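Local coordinates for cellulose synthase 1 (Gluconacetobacter xylinus, PDB 4I86), which carries, in its C-terminal regulatory region, a PilZ domain that binds cyclic di-GMP, at residues Thr87-Asn90 with Leu91-Phe95. Sequence-based numbering, arbitrary orientation.
Sequences TIDN and LQQEF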
loop_
_atom_site.group_PDB
_atom_site.type_symbol
_atom_site.label_atom_id
_atom_site.label_comp_id
_atom_site.label_asym_id
_atom_site.label_seq_id
_atom_site.Cartn_x
_atom_site.Cartn_y
_atom_site.Cartn_z
ATOM N N THR A 87 1.776 5.782 5.325
ATOM C CA THR A 87 1.606 6.924 6.215
ATOM C C THR A 87 1.335 6.365 7.613
ATOM O O THR A 87 0.353 5.656 7.818
ATOM C CB THR A 87 0.357 7.742 5.812
ATOM O OG1 THR A 87 0.550 8.323 4.514
ATOM C CG2 THR A 87 0.099 8.841 6.810
ATOM N N ILE A 88 2.189 6.681 8.575
ATOM C CA ILE A 88 2.070 6.104 9.908
ATOM C C ILE A 88 1.958 7.210 10.960
ATOM O O ILE A 88 2.952 7.865 11.289
ATOM C CB ILE A 88 3.306 5.222 10.234
ATOM C CG1 ILE A 88 3.506 4.133 9.170
ATOM C CG2 ILE A 88 3.167 4.592 11.622
ATOM C CD1 ILE A 88 4.632 3.150 9.487
ATOM N N ASP A 89 0.760 7.413 11.497
ATOM C CA ASP A 89 0.536 8.509 12.444
ATOM C C ASP A 89 0.235 8.029 13.858
ATOM O O ASP A 89 -0.059 8.840 14.744
ATOM C CB ASP A 89 -0.635 9.380 11.983
ATOM C CG ASP A 89 -0.378 10.045 10.654
ATOM O OD1 ASP A 89 0.773 10.472 10.399
ATOM O OD2 ASP A 89 -1.338 10.148 9.868
ATOM N N ASN A 90 0.271 6.717 14.059
ATOM C CA ASN A 90 0.062 6.144 15.383
ATOM C C ASN A 90 0.509 4.677 15.442
ATOM O O ASN A 90 0.867 4.074 14.418
ATOM C CB ASN A 90 -1.398 6.302 15.826
ATOM C CG ASN A 90 -2.375 5.578 14.909
ATOM O OD1 ASN A 90 -2.085 4.484 14.409
ATOM N ND2 ASN A 90 -3.546 6.193 14.675
ATOM N N LEU A 91 0.488 4.116 16.645
ATOM C CA LEU A 91 0.913 2.741 16.873
ATOM C C LEU A 91 0.089 1.705 16.117
ATOM O O LEU A 91 0.633 0.706 15.641
ATOM C CB LEU A 91 0.889 2.414 18.371
ATOM C CG LEU A 91 2.065 2.951 19.166
ATOM C CD1 LEU A 91 2.055 2.342 20.576
ATOM C CD2 LEU A 91 3.356 2.607 18.442
ATOM N N GLN A 92 -1.219 1.911 16.014
ATOM C CA GLN A 92 -2.021 0.936 15.294
ATOM C C GLN A 92 -1.673 0.934 13.809
ATOM O O GLN A 92 -1.734 -0.118 13.165
ATOM C CB GLN A 92 -3.529 1.144 15.487
ATOM C CG GLN A 92 -4.351 0.103 14.721
ATOM C CD GLN A 92 -5.061 -0.918 15.623
ATOM O OE1 GLN A 92 -6.009 -0.571 16.339
ATOM N NE2 GLN A 92 -4.623 -2.184 15.568
ATOM N N GLN A 93 -1.324 2.104 13.272
ATOM C CA GLN A 93 -0.927 2.219 11.868
ATOM C C GLN A 93 0.445 1.577 11.666
ATOM O O GLN A 93 0.668 0.852 10.694
ATOM C CB GLN A 93 -0.972 3.685 11.401
ATOM C CG GLN A 93 -2.430 4.182 11.311
ATOM C CD GLN A 93 -2.576 5.608 10.824
ATOM O OE1 GLN A 93 -1.584 6.305 10.601
ATOM N NE2 GLN A 93 -3.828 6.053 10.652
ATOM N N GLU A 94 1.339 1.798 12.618
ATOM C CA GLU A 94 2.657 1.177 12.572
ATOM C C GLU A 94 2.512 -0.346 12.540
ATOM O O GLU A 94 3.136 -1.032 11.725
ATOM C CB GLU A 94 3.475 1.585 13.809
ATOM C CG GLU A 94 4.817 0.865 13.932
ATOM C CD GLU A 94 5.822 1.328 12.887
ATOM O OE1 GLU A 94 6.720 0.537 12.509
ATOM O OE2 GLU A 94 5.734 2.503 12.469
ATOM N N PHE A 95 1.669 -0.876 13.414
ATOM C CA PHE A 95 1.526 -2.322 13.524
ATOM C C PHE A 95 0.674 -2.979 12.454
ATOM O O PHE A 95 0.788 -4.184 12.238
ATOM C CB PHE A 95 1.068 -2.741 14.927
ATOM C CG PHE A 95 2.177 -2.730 15.939
ATOM C CD1 PHE A 95 3.148 -3.719 15.927
ATOM C CD2 PHE A 95 2.266 -1.721 16.881
ATOM C CE1 PHE A 95 4.194 -3.703 16.852
ATOM C CE2 PHE A 95 3.301 -1.705 17.817
ATOM C CZ PHE A 95 4.261 -2.700 17.794
#
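N90 OD1 accepts a hydrogen bond from the backbone N-H of Q93 at 2.7 Å from Q93 N, with the donor lying almost straight beyond the oxygen (C=O...N 177°). That bond caps the first turn of helix 91-105, and N90 is its N-cap residue. The side chain reaches the amide because its CG sits between the backbone N and the carbonyl carbon (chi1 62°), folding the amide back over the start of the helix. N90 contributes its main chain too: its carbonyl O receives E94 N at 2.9 Å, the first i to i+4 bond of the helix.

Q93 returns the grip from the helix side. Its side chain runs extended beyond CG, passing N90 OD1 at 3.1 Å from Q93 CG and crossing N90 at about a right angle. At its end, D89 N donates a hydrogen bond to Q93 OE1 at 2.7 Å. This donor is tilted 25° from the carbonyl plane. The I88 side chain passes aslant E94, with I88 CD1 3.2 Å from E94 OE2 and CG2 also close to that oxygen, while M38 touches E94 from a neighbouring loop.

The N90 side chain thus takes the N-H of Q93, and the Q93 side chain that of D89, the residue before the N-cap: an Asn N-cap with a return bond like that of a capping box but shifted by one residue, at the loop that links strand 82-86 of the PilZ beta-barrel to the C-terminal helix.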